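Long-range contacts in plasmin and fibronectin-binding protein A (Streptococcus pneumoniae, PDB 4MR0), which acts as a fibronectin-dependent adhesin and invasin on the bacterial surface, binding human fibronectin, plasmin, plasminogen and serum albumin: residues Glu496-Gly501 / Asn519-Asn524; Gly501-Ile506 / Asn524-Tyr529; Ala434-Asn439 / Thr467-Asn472; Lys446-Ala451 / Pro481-Leu486; Ser462-Thr467 / Asp490-Ser495. All blocks are in the same frame, centred on the assembly; numbering follows the deposited sequence.

Contact 1 (Glu496-Gly501 / Asn519-Asn524); sequences ENSIFG and NNQFYN
Asn497 and Asn520 carry the polar part of this contact, their amides side by side and nearly coplanar, with 5° between the planes. Asn520 OD1 takes two N-H groups of one residue, the backbone N of Asn497 at 2.9 Å and Asn497 ND2 at 3.0 Å, which reach it from opposite faces of its plane. Asn497 ND2 also donates to Val466 O and Asn520 ND2 to Val494 O, while Asn497 OD1 accepts from Asn469 N, so both buried amides are satisfied. Parallel backbone bonds continue the pairing through Ser498-Phe500 and Gln521-Tyr523, among them Gln521 N to Asn497 O at 2.7 Å.

The aromatic contact lies on the face of Ser498 and Gln521. Phe500 and Tyr523 form an offset stack, centroids 4.5 Å apart and planes at 20°, with Tyr523 CD2 over one face of the Phe500 ring toward its rim. Apolar packing takes the other face, where Ile499 CD1 meets Phe522 CE1 at 3.8 Å, large hydrocarbon groups suited to a buried interior.

Stacked asparagines at a bend and like residues piled coil upon coil are hallmarks of the parallel beta-helix, as in pectate lyases.

Contact 2 (Gly501-Ile506 / Asn524-Tyr529); sequences GGKEGI and NLSGKY
Peptide groups, rather than rings, are the flat groups that meet across Lys503 and Gly527. Gly527 N stands 46° out of the Lys503 carbonyl plane and donates to Lys503 O at 2.7 Å, while Leu525 CB approaches the same oxygen. Ser526 N binds Gly502 O with a smaller tilt, 20°, at 2.9 Å. The Tyr529 side chain starts away from Gly501-Ile506 and its ring stacks on Phe522; independently, its backbone O accepts from Ile506 N in a nearly straight bond of 2.7 Å.

Leu525 spreads its methyls, CD1 reaching Gly501 N at 3.5 Å and CD2 lying 3.7 Å from Gly505 CA. Glycine suits position 505 because Tyr529 O and Leu525 CD2 occupy the side where a side chain would begin. Gly527 likewise presents its bare CA to Lys503 O and Glu504 N. Ser526 OG comes within 3.3 Å of Lys503 CA, and nearer the start of both segments a water bridges Gly502 N and Asn524 O.

Both segments are surface turns of successive coils: Gly501-Ile506 leads from strand 490-500 into strand 506-509, Asn524-Tyr529 from strand 515-523 into strand 530-535, and Gly505 also bonds by its backbone to Ile483 of the preceding coil.

Contact 3 (Ala434-Asn439 / Thr467-Asn472); sequences AENIFN and TKNVIN
Asn439 and Asn472 lie in register on adjoining parallel strands of a right-handed beta-helix, where equivalent positions of successive coils stack, here asparagine on asparagine. Asn472 shows how such a pair is joined. Its CB rests 3.4 Å from Phe438 O and 3.7 Å from Asn439 OD1. CG is anti to the carbonyl carbon (chi1 -61°), and ND2 beyond it donates to Asn439 OD1 at 3.0 Å, with the acceptor in the Asn472 amide plane. The two amides are 8° from coplanar, and ND2 of Asn439 is itself taken by Asp395, so the polar chain runs on into the preceding coil.

The opposite face is apolar. Phe438 meets Ile471 obliquely, CD1 to CG1 at 3.8 Å, and its edge is turned to Val470 O; its ring also stacks on Phe394, an aromatic filling for the interior. The backbones are laced throughout, for example Asn472 N to Phe438 O at 2.7 Å and Phe438 N to Val470 O at 2.8 Å.

Where the strands bend, Glu435 and Lys468 both adopt positive phi, and their long polar side chains run side by side at the exposed surface. The buried amides of Asn436 and Asn469 lie next to each other at 10°, and Asn436 OD1 receives Asn392 N. Beside the bend one water donates to Glu435 OE2 and sits 2.9 Å from Thr467 OG1.

Contact 4 (Lys446-Ala451 / Pro481-Leu486); sequences KAIRVA and PNIELL
Glu484 is the hub of a salt-bridge network with Lys446 and Arg449 on one side of two parallel beta-helix strands. Its CG is anti to the backbone N (chi1 160°), and the extended chain brings OE1 between two cations: Lys446 NZ and Arg449 NE each lie 3.0 Å away, both as weak hydrogen bonds. Arg449 stretches alongside Glu484, with guanidinium and carboxylate planes 78° apart, so the groups do not pair flat. A water accepts from Arg449 NH2 at 2.9 Å and donates to Glu484 OE2 at 2.7 Å. Arg449 NH2 has a second anion in Asp453, while NH1 bonds Asn414 OD1. Two cations near OE1 would probably favour the ionised carboxylate.

On the opposite face Ile448, Val450, Ile483 and Leu485 supply branched hydrocarbon to the core, with Val450 CB meeting Leu485 CD2 at 3.9 Å. These residues pack against strands 462-473 and 490-500.

The chain turns a corner at Ala447, whose small side chain fits beside Asn482 O; that oxygen accepts a straight bond from Ile448 N at 3.1 Å and a weak one from Ala447 N. At the far end the methyl of Ala451 packs on Leu486, and the pair is tighter than usual: Ala451 CB and Leu486 CB are 3.4 Å apart.

Contact 5 (Ser462-Thr467 / Asp490-Ser495); sequences SDITVT and DNLVVS
Asp463 and Asn491 share one first torsion, chi1 -64° and -68°, which sets each CG anti to the carbonyl carbon and beside the backbone N. Both residues also have positive phi, a conformation that asparagine and aspartate tolerate well. The two side chains therefore run side by side, carboxylate and amide planes 19° apart, with Asp463 OD1 3.2 Å from Asn491 ND2 and 3.3 Å from Asn491 CB. In the interior Leu492 CG is anti to its backbone N instead, and CD1 crosses to Ile464 CB at 3.8 Å. Val494 continues this face against Leu485 and Ile506, and Val466 against Ile448.

On the other face Thr465 OG1 stands beside Val493 CB, and Val493 CG1 touches Thr467 CG2 at 4.1 Å. Beta-branched residues suit such flat, extended strands. A water lies 2.9 Å from Thr465 OG1 and donates to Asn491 O at 2.7 Å; this carbonyl also accepts from Ile464 N at 3.0 Å. The backbones are otherwise joined in parallel fashion from Asp463 N to Ser495 N. Outside the pair, Asp490 OD1 accepts from Lys514 N and Ser495 OG meets Leu518 N, carrying the polar contacts into the next coil.

The like charges of Asp463 OD1 and Asp490 OD2, 6.4 Å apart, may repel mildly. Polar groups and a water gather at the partly exposed side of Asp463, Asn491 and Thr465; Ile464, Leu492, Val466 and Val494 form the buried hydrocarbon side.

How the contacts relate
From the N terminus, 434-439 opens contact 3, 446-451 opens contact 4 and 462-467 opens contact 5. Their partners then arrive in the same order, contact 3 closing at 467-472, contact 4 at 481-486 and contact 5 at 490-495, so all three cross one another, and contacts 3 and 5 share Thr467. Contacts 1 and 2 come afterwards in series and cross each other: 496-501 and 501-506 meet 519-524 and 524-529, sharing Gly501 and Asn524. Each closure joins successive coils of the beta-helix. Contacts 5, 3 and 1 tie strands 431-440, 462-473, 490-500 and 515-523, contact 4 joins strands 445-451 and 483-486, and contact 2 links the turns that follow strands 490-500 and 515-523.

Contact 1 (Glu496-Gly501 / Asn519-Asn524)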
# COMPACT_ATOMS: atom_id res chain seq x y z
N GLU A 496 10.12 2.65 23.30
CA GLU A 496 10.86 1.41 23.15
C GLU A 496 11.32 1.06 21.74
O GLU A 496 11.44 -0.11 21.38
CB GLU A 496 10.05 0.26 23.75
CG GLU A 496 9.83 0.44 25.25
CD GLU A 496 9.05 -0.69 25.88
OE1 GLU A 496 7.82 -0.76 25.66
OE2 GLU A 496 9.67 -1.51 26.58
N ASN A 497 11.59 2.09 20.94
CA ASN A 497 12.08 1.87 19.59
C ASN A 497 13.60 1.80 19.67
O ASN A 497 14.21 2.46 20.51
CB ASN A 497 11.64 3.02 18.68
CG ASN A 497 10.13 3.10 18.51
OD1 ASN A 497 9.52 2.28 17.82
ND2 ASN A 497 9.51 4.09 19.15
N SER A 498 14.21 0.99 18.81
CA SER A 498 15.67 0.86 18.76
C SER A 498 16.17 1.41 17.43
O SER A 498 15.77 0.94 16.36
CB SER A 498 16.09 -0.61 18.90
OG SER A 498 15.84 -1.11 20.21
N ILE A 499 17.06 2.39 17.49
CA ILE A 499 17.61 3.00 16.29
C ILE A 499 19.13 2.85 16.20
O ILE A 499 19.87 3.40 17.01
CB ILE A 499 17.25 4.50 16.22
CG1 ILE A 499 15.74 4.67 16.33
CG2 ILE A 499 17.76 5.10 14.92
CD1 ILE A 499 15.27 6.11 16.31
N PHE A 500 19.58 2.09 15.20
CA PHE A 500 21.02 1.86 15.00
C PHE A 500 21.54 2.61 13.77
O PHE A 500 21.34 2.17 12.64
CB PHE A 500 21.32 0.37 14.79
CG PHE A 500 20.95 -0.51 15.95
CD1 PHE A 500 19.62 -0.85 16.19
CD2 PHE A 500 21.93 -1.05 16.77
CE1 PHE A 500 19.27 -1.70 17.24
CE2 PHE A 500 21.60 -1.90 17.83
CZ PHE A 500 20.27 -2.23 18.06
N GLY A 501 22.22 3.73 13.99
CA GLY A 501 22.79 4.47 12.87
C GLY A 501 22.01 5.66 12.37
O GLY A 501 20.83 5.83 12.65
N ASN A 519 11.74 5.44 26.93
CA ASN A 519 12.78 4.45 26.77
C ASN A 519 13.11 3.91 25.38
O ASN A 519 13.07 2.70 25.15
CB ASN A 519 12.48 3.29 27.72
CG ASN A 519 12.18 3.78 29.13
OD1 ASN A 519 12.95 4.56 29.70
ND2 ASN A 519 11.07 3.34 29.69
N ASN A 520 13.42 4.81 24.47
CA ASN A 520 13.82 4.41 23.13
C ASN A 520 15.33 4.19 23.27
O ASN A 520 15.93 4.70 24.21
CB ASN A 520 13.51 5.53 22.14
CG ASN A 520 12.02 5.77 21.98
OD1 ASN A 520 11.32 4.99 21.34
ND2 ASN A 520 11.53 6.86 22.56
N GLN A 521 15.92 3.43 22.36
CA GLN A 521 17.35 3.16 22.40
C GLN A 521 18.03 3.69 21.14
O GLN A 521 17.49 3.59 20.04
CB GLN A 521 17.60 1.65 22.54
CG GLN A 521 17.44 1.13 23.96
CD GLN A 521 17.41 -0.38 24.03
OE1 GLN A 521 18.22 -1.07 23.39
NE2 GLN A 521 16.48 -0.92 24.82
N PHE A 522 19.23 4.26 21.31
CA PHE A 522 19.97 4.82 20.19
C PHE A 522 21.41 4.34 20.18
O PHE A 522 22.07 4.30 21.21
CB PHE A 522 19.94 6.35 20.27
CG PHE A 522 18.57 6.93 20.43
CD1 PHE A 522 17.78 7.21 19.33
CD2 PHE A 522 18.05 7.18 21.70
CE1 PHE A 522 16.49 7.74 19.48
CE2 PHE A 522 16.77 7.70 21.87
CZ PHE A 522 15.99 7.98 20.75
N TYR A 523 21.90 3.98 19.00
CA TYR A 523 23.26 3.48 18.85
C TYR A 523 23.94 4.06 17.62
O TYR A 523 23.35 4.11 16.53
CB TYR A 523 23.27 1.96 18.72
CG TYR A 523 22.57 1.24 19.85
CD1 TYR A 523 23.23 0.97 21.04
CD2 TYR A 523 21.25 0.83 19.71
CE1 TYR A 523 22.59 0.31 22.08
CE2 TYR A 523 20.59 0.17 20.74
CZ TYR A 523 21.27 -0.09 21.92
OH TYR A 523 20.62 -0.75 22.95
N ASN A 524 25.18 4.49 17.79
CA ASN A 524 25.97 5.02 16.69
C ASN A 524 25.28 6.10 15.86
O ASN A 524 25.34 6.07 14.63
CB ASN A 524 26.41 3.87 15.79
CG ASN A 524 27.03 2.72 16.58
OD1 ASN A 524 28.04 2.90 17.26
ND2 ASN A 524 26.42 1.55 16.49

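Contact 2 (Gly501-Ile506 / Asn524-Tyr529)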
# COMPACT_ATOMS: atom_id res chain seq x y z
N GLY A 501 22.22 3.73 13.99
CA GLY A 501 22.79 4.47 12.87
C GLY A 501 22.01 5.66 12.37
O GLY A 501 20.83 5.83 12.65
N GLY A 502 22.70 6.51 11.61
CA GLY A 502 22.07 7.69 11.07
C GLY A 502 22.53 8.97 11.73
O GLY A 502 23.57 9.01 12.38
N LYS A 503 21.74 10.03 11.56
CA LYS A 503 22.06 11.33 12.14
C LYS A 503 21.11 11.59 13.30
O LYS A 503 21.47 11.38 14.46
CB LYS A 503 21.91 12.41 11.06
CG LYS A 503 22.46 13.77 11.43
CD LYS A 503 23.04 14.45 10.19
CE LYS A 503 23.26 15.93 10.40
NZ LYS A 503 21.96 16.66 10.48
N GLU A 504 19.90 12.05 13.00
CA GLU A 504 18.90 12.30 14.03
C GLU A 504 18.09 11.03 14.24
O GLU A 504 17.89 10.25 13.31
CB GLU A 504 17.97 13.44 13.61
CG GLU A 504 18.68 14.77 13.40
CD GLU A 504 18.43 15.34 12.02
OE1 GLU A 504 18.67 14.63 11.02
OE2 GLU A 504 18.00 16.52 11.93
N GLY A 505 17.64 10.81 15.47
CA GLY A 505 16.86 9.63 15.75
C GLY A 505 15.38 9.94 15.57
O GLY A 505 14.78 9.61 14.55
N ILE A 506 14.80 10.58 16.58
CA ILE A 506 13.40 10.95 16.56
C ILE A 506 13.20 12.46 16.56
O ILE A 506 13.84 13.18 17.32
CB ILE A 506 12.66 10.37 17.78
CG1 ILE A 506 12.70 8.84 17.74
CG2 ILE A 506 11.21 10.87 17.82
CD1 ILE A 506 12.34 8.18 19.06
N ASN A 524 25.18 4.49 17.79
CA ASN A 524 25.97 5.02 16.69
C ASN A 524 25.28 6.10 15.86
O ASN A 524 25.34 6.07 14.63
CB ASN A 524 26.41 3.87 15.79
CG ASN A 524 27.03 2.72 16.58
OD1 ASN A 524 28.04 2.90 17.26
ND2 ASN A 524 26.42 1.55 16.49
N LEU A 525 24.62 7.05 16.53
CA LEU A 525 23.96 8.15 15.83
C LEU A 525 24.90 9.35 15.85
O LEU A 525 25.61 9.57 16.83
CB LEU A 525 22.64 8.52 16.51
CG LEU A 525 21.37 7.82 16.01
CD1 LEU A 525 21.46 6.33 16.26
CD2 LEU A 525 20.16 8.39 16.74
N SER A 526 24.90 10.12 14.76
CA SER A 526 25.77 11.29 14.66
C SER A 526 25.10 12.61 15.03
O SER A 526 25.77 13.63 15.17
CB SER A 526 26.33 11.40 13.24
OG SER A 526 25.30 11.73 12.31
N GLY A 527 23.78 12.59 15.18
CA GLY A 527 23.06 13.80 15.53
C GLY A 527 22.24 13.67 16.80
O GLY A 527 22.46 12.76 17.59
N LYS A 528 21.30 14.59 17.00
CA LYS A 528 20.45 14.55 18.19
C LYS A 528 19.55 13.33 18.21
O LYS A 528 18.83 13.06 17.24
CB LYS A 528 19.58 15.81 18.29
CG LYS A 528 20.06 16.82 19.32
CD LYS A 528 18.94 17.79 19.72
CE LYS A 528 18.46 18.61 18.54
NZ LYS A 528 17.35 19.53 18.92
N TYR A 529 19.58 12.59 19.31
CA TYR A 529 18.76 11.39 19.46
C TYR A 529 17.28 11.76 19.38
O TYR A 529 16.51 11.15 18.64
CB TYR A 529 19.02 10.72 20.81
CG TYR A 529 20.39 10.09 20.98
CD1 TYR A 529 21.33 10.09 19.95
CD2 TYR A 529 20.74 9.48 22.19
CE1 TYR A 529 22.58 9.49 20.11
CE2 TYR A 529 21.98 8.88 22.36
CZ TYR A 529 22.89 8.88 21.32
OH TYR A 529 24.11 8.25 21.48
O HOH W 1 25.83 6.41 11.45

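Contact 3 (Ala434-Asn439 / Thr467-Asn472)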
# COMPACT_ATOMS: atom_id res chain seq x y z
N ALA A 434 4.07 -0.73 14.94
CA ALA A 434 4.81 -1.47 15.95
C ALA A 434 5.58 -2.69 15.50
O ALA A 434 5.20 -3.37 14.56
CB ALA A 434 3.83 -1.89 17.04
N GLU A 435 6.68 -2.95 16.20
CA GLU A 435 7.51 -4.12 15.95
C GLU A 435 7.92 -4.38 14.50
O GLU A 435 7.99 -5.53 14.07
CB GLU A 435 6.78 -5.35 16.51
CG GLU A 435 6.45 -5.25 18.00
CD GLU A 435 5.19 -6.00 18.39
OE1 GLU A 435 5.11 -7.23 18.13
OE2 GLU A 435 4.27 -5.37 18.96
N ASN A 436 8.19 -3.32 13.75
CA ASN A 436 8.62 -3.46 12.37
C ASN A 436 10.14 -3.34 12.33
O ASN A 436 10.74 -2.69 13.19
CB ASN A 436 8.02 -2.36 11.49
CG ASN A 436 6.50 -2.40 11.46
OD1 ASN A 436 5.92 -3.23 10.77
ND2 ASN A 436 5.87 -1.51 12.20
N ILE A 437 10.77 -3.97 11.35
CA ILE A 437 12.22 -3.90 11.22
C ILE A 437 12.54 -3.14 9.94
O ILE A 437 11.97 -3.43 8.88
CB ILE A 437 12.88 -5.29 11.12
CG1 ILE A 437 12.50 -6.15 12.33
CG2 ILE A 437 14.41 -5.14 11.05
CD1 ILE A 437 11.10 -6.73 12.25
N PHE A 438 13.44 -2.16 10.03
CA PHE A 438 13.84 -1.39 8.86
C PHE A 438 15.35 -1.54 8.65
O PHE A 438 16.13 -1.36 9.59
CB PHE A 438 13.53 0.11 9.04
CG PHE A 438 12.08 0.41 9.32
CD1 PHE A 438 11.54 0.18 10.58
CD2 PHE A 438 11.27 0.96 8.33
CE1 PHE A 438 10.21 0.49 10.86
CE2 PHE A 438 9.94 1.29 8.60
CZ PHE A 438 9.41 1.05 9.86
N ASN A 439 15.75 -1.89 7.43
CA ASN A 439 17.16 -2.03 7.08
C ASN A 439 17.37 -1.03 5.95
O ASN A 439 17.00 -1.29 4.81
CB ASN A 439 17.47 -3.45 6.61
CG ASN A 439 17.21 -4.48 7.70
OD1 ASN A 439 17.77 -4.39 8.79
ND2 ASN A 439 16.36 -5.46 7.40
N THR A 467 5.87 2.10 18.41
CA THR A 467 6.53 1.33 19.46
C THR A 467 7.29 0.09 19.03
O THR A 467 6.92 -0.59 18.07
CB THR A 467 5.50 0.86 20.50
OG1 THR A 467 4.48 0.10 19.83
CG2 THR A 467 4.87 2.04 21.21
N LYS A 468 8.35 -0.21 19.78
CA LYS A 468 9.17 -1.38 19.56
C LYS A 468 9.64 -1.67 18.15
O LYS A 468 9.83 -2.82 17.77
CB LYS A 468 8.45 -2.62 20.13
CG LYS A 468 8.34 -2.59 21.65
CD LYS A 468 7.75 -3.87 22.22
CE LYS A 468 7.82 -3.85 23.76
NZ LYS A 468 7.20 -5.05 24.40
N ASN A 469 9.83 -0.62 17.36
CA ASN A 469 10.32 -0.80 16.00
C ASN A 469 11.85 -0.82 16.07
O ASN A 469 12.45 -0.21 16.97
CB ASN A 469 9.88 0.35 15.11
CG ASN A 469 8.38 0.43 14.97
OD1 ASN A 469 7.71 1.17 15.69
ND2 ASN A 469 7.84 -0.34 14.04
N VAL A 470 12.46 -1.51 15.12
CA VAL A 470 13.91 -1.60 15.06
C VAL A 470 14.39 -1.01 13.74
O VAL A 470 14.08 -1.54 12.67
CB VAL A 470 14.40 -3.05 15.17
CG1 VAL A 470 15.92 -3.11 14.97
CG2 VAL A 470 14.03 -3.63 16.52
N ILE A 471 15.15 0.07 13.83
CA ILE A 471 15.66 0.73 12.64
C ILE A 471 17.17 0.55 12.52
O ILE A 471 17.93 0.99 13.38
CB ILE A 471 15.34 2.23 12.67
CG1 ILE A 471 13.82 2.43 12.71
CG2 ILE A 471 15.96 2.94 11.46
CD1 ILE A 471 13.37 3.88 12.76
N ASN A 472 17.60 -0.13 11.46
CA ASN A 472 19.02 -0.34 11.21
C ASN A 472 19.42 0.53 10.02
O ASN A 472 19.30 0.12 8.87
CB ASN A 472 19.29 -1.81 10.89
CG ASN A 472 18.90 -2.74 12.02
OD1 ASN A 472 19.34 -2.56 13.16
ND2 ASN A 472 18.08 -3.74 11.72
O HOH W 2 4.74 -2.75 20.27

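Contact 4 (Lys446-Ala451 / Pro481-Leu486)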
# COMPACT_ATOMS: atom_id res chain seq x y z
N LYS A 446 13.76 7.76 4.72
CA LYS A 446 13.30 7.95 6.09
C LYS A 446 12.55 6.66 6.44
O LYS A 446 11.81 6.13 5.61
CB LYS A 446 12.35 9.15 6.13
CG LYS A 446 12.05 9.70 7.51
CD LYS A 446 10.99 10.79 7.41
CE LYS A 446 11.52 12.14 7.90
NZ LYS A 446 11.56 13.15 6.81
N ALA A 447 12.73 6.16 7.66
CA ALA A 447 12.05 4.93 8.05
C ALA A 447 10.57 5.15 8.30
O ALA A 447 9.71 4.55 7.65
CB ALA A 447 12.70 4.35 9.31
N ILE A 448 10.27 6.04 9.24
CA ILE A 448 8.89 6.32 9.63
C ILE A 448 8.54 7.79 9.62
O ILE A 448 9.30 8.63 10.09
CB ILE A 448 8.62 5.80 11.06
CG1 ILE A 448 8.89 4.30 11.12
CG2 ILE A 448 7.20 6.12 11.47
CD1 ILE A 448 8.87 3.73 12.54
N ARG A 449 7.35 8.08 9.11
CA ARG A 449 6.85 9.45 9.05
C ARG A 449 5.33 9.48 9.26
O ARG A 449 4.60 8.71 8.64
CB ARG A 449 7.18 10.06 7.68
CG ARG A 449 6.64 11.46 7.47
CD ARG A 449 7.13 12.03 6.15
NE ARG A 449 6.81 13.45 6.02
CZ ARG A 449 5.62 13.92 5.65
NH1 ARG A 449 4.62 13.10 5.36
NH2 ARG A 449 5.44 15.23 5.59
N VAL A 450 4.88 10.34 10.16
CA VAL A 450 3.46 10.52 10.44
C VAL A 450 3.31 12.02 10.51
O VAL A 450 3.95 12.68 11.34
CB VAL A 450 3.04 9.92 11.80
CG1 VAL A 450 1.58 10.25 12.10
CG2 VAL A 450 3.22 8.41 11.78
N ALA A 451 2.46 12.59 9.65
CA ALA A 451 2.36 14.03 9.68
C ALA A 451 1.12 14.69 9.12
O ALA A 451 0.34 14.09 8.38
CB ALA A 451 3.58 14.61 8.97
N PRO A 481 15.98 12.64 9.40
CA PRO A 481 15.74 11.83 10.60
C PRO A 481 15.23 10.42 10.30
O PRO A 481 14.73 10.15 9.20
CB PRO A 481 14.70 12.65 11.37
CG PRO A 481 14.91 14.05 10.88
CD PRO A 481 15.12 13.84 9.41
N ASN A 482 15.36 9.54 11.28
CA ASN A 482 14.90 8.16 11.13
C ASN A 482 13.39 8.11 11.38
O ASN A 482 12.67 7.40 10.69
CB ASN A 482 15.62 7.24 12.12
CG ASN A 482 17.04 6.90 11.68
OD1 ASN A 482 18.01 7.19 12.38
ND2 ASN A 482 17.16 6.28 10.51
N ILE A 483 12.93 8.88 12.36
CA ILE A 483 11.51 8.92 12.70
C ILE A 483 11.03 10.37 12.83
O ILE A 483 11.52 11.12 13.68
CB ILE A 483 11.24 8.19 14.02
CG1 ILE A 483 11.67 6.72 13.90
CG2 ILE A 483 9.75 8.30 14.39
CD1 ILE A 483 11.53 5.93 15.18
N GLU A 484 10.07 10.74 12.00
CA GLU A 484 9.52 12.09 12.01
C GLU A 484 8.04 12.09 12.38
O GLU A 484 7.23 11.36 11.79
CB GLU A 484 9.69 12.76 10.65
CG GLU A 484 8.74 13.94 10.45
CD GLU A 484 8.86 14.58 9.08
OE1 GLU A 484 8.95 13.84 8.07
OE2 GLU A 484 8.85 15.83 9.01
N LEU A 485 7.69 12.92 13.35
CA LEU A 485 6.32 13.06 13.81
C LEU A 485 6.03 14.55 13.72
O LEU A 485 6.55 15.35 14.51
CB LEU A 485 6.19 12.54 15.24
CG LEU A 485 6.46 11.04 15.21
CD1 LEU A 485 7.20 10.59 16.45
CD2 LEU A 485 5.14 10.30 15.03
N LEU A 486 5.20 14.91 12.74
CA LEU A 486 4.87 16.30 12.49
C LEU A 486 3.40 16.66 12.69
O LEU A 486 2.51 16.08 12.06
CB LEU A 486 5.30 16.66 11.06
CG LEU A 486 4.98 18.06 10.53
CD1 LEU A 486 5.73 19.12 11.34
CD2 LEU A 486 5.39 18.13 9.06
O HOH W 3 7.96 16.35 6.50

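Contact 5 (Ser462-Thr467 / Asp490-Ser495)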
# COMPACT_ATOMS: atom_id res chain seq x y z
N SER A 462 -4.33 12.30 15.10
CA SER A 462 -4.21 11.96 16.51
C SER A 462 -4.20 10.47 16.79
O SER A 462 -4.49 9.66 15.91
CB SER A 462 -5.36 12.61 17.29
OG SER A 462 -6.60 12.22 16.72
N ASP A 463 -3.86 10.12 18.03
CA ASP A 463 -3.80 8.72 18.46
C ASP A 463 -2.81 7.98 17.57
O ASP A 463 -3.18 7.06 16.83
CB ASP A 463 -5.19 8.09 18.40
CG ASP A 463 -6.16 8.75 19.36
OD1 ASP A 463 -5.97 8.61 20.59
OD2 ASP A 463 -7.11 9.42 18.89
N ILE A 464 -1.56 8.39 17.65
CA ILE A 464 -0.48 7.82 16.86
C ILE A 464 0.46 7.09 17.82
O ILE A 464 0.90 7.67 18.81
CB ILE A 464 0.33 8.93 16.15
CG1 ILE A 464 -0.60 9.79 15.29
CG2 ILE A 464 1.44 8.30 15.32
CD1 ILE A 464 -1.39 9.02 14.24
N THR A 465 0.77 5.84 17.51
CA THR A 465 1.66 5.04 18.36
C THR A 465 2.78 4.41 17.54
O THR A 465 2.52 3.69 16.56
CB THR A 465 0.89 3.90 19.08
OG1 THR A 465 -0.08 4.47 19.96
CG2 THR A 465 1.85 3.02 19.88
N VAL A 466 4.02 4.68 17.93
CA VAL A 466 5.19 4.13 17.26
C VAL A 466 5.99 3.43 18.36
O VAL A 466 6.70 4.07 19.14
CB VAL A 466 6.06 5.24 16.63
CG1 VAL A 466 7.24 4.61 15.90
CG2 VAL A 466 5.22 6.07 15.65
N THR A 467 5.87 2.10 18.41
CA THR A 467 6.53 1.33 19.46
C THR A 467 7.29 0.09 19.03
O THR A 467 6.92 -0.59 18.07
CB THR A 467 5.50 0.86 20.50
OG1 THR A 467 4.48 0.10 19.83
CG2 THR A 467 4.87 2.04 21.21
N ASP A 490 -2.79 15.06 19.27
CA ASP A 490 -3.04 14.50 20.59
C ASP A 490 -2.73 13.01 20.63
O ASP A 490 -2.74 12.33 19.60
CB ASP A 490 -4.52 14.74 20.96
CG ASP A 490 -4.80 14.60 22.44
OD1 ASP A 490 -3.84 14.46 23.24
OD2 ASP A 490 -5.99 14.65 22.82
N ASN A 491 -2.46 12.52 21.84
CA ASN A 491 -2.16 11.12 22.07
C ASN A 491 -1.08 10.52 21.17
O ASN A 491 -1.34 9.59 20.41
CB ASN A 491 -3.44 10.29 21.98
CG ASN A 491 -4.39 10.58 23.13
OD1 ASN A 491 -4.01 10.50 24.30
ND2 ASN A 491 -5.64 10.92 22.81
N LEU A 492 0.12 11.07 21.27
CA LEU A 492 1.26 10.56 20.51
C LEU A 492 2.12 9.75 21.46
O LEU A 492 2.48 10.23 22.54
CB LEU A 492 2.09 11.72 19.94
CG LEU A 492 3.45 11.31 19.33
CD1 LEU A 492 3.23 10.47 18.09
CD2 LEU A 492 4.26 12.56 18.99
N VAL A 493 2.45 8.52 21.07
CA VAL A 493 3.30 7.65 21.87
C VAL A 493 4.44 7.12 21.01
O VAL A 493 4.21 6.47 19.99
CB VAL A 493 2.51 6.43 22.43
CG1 VAL A 493 3.48 5.45 23.11
CG2 VAL A 493 1.45 6.90 23.42
N VAL A 494 5.67 7.42 21.42
CA VAL A 494 6.86 6.95 20.70
C VAL A 494 7.71 6.30 21.78
O VAL A 494 8.39 6.99 22.55
CB VAL A 494 7.63 8.13 20.07
CG1 VAL A 494 8.74 7.60 19.17
CG2 VAL A 494 6.66 9.00 19.27
N SER A 495 7.68 4.97 21.86
CA SER A 495 8.42 4.29 22.92
C SER A 495 9.06 2.96 22.57
O SER A 495 8.61 2.25 21.68
CB SER A 495 7.49 4.08 24.12
OG SER A 495 6.90 5.29 24.52
O HOH W 4 -1.22 6.93 20.85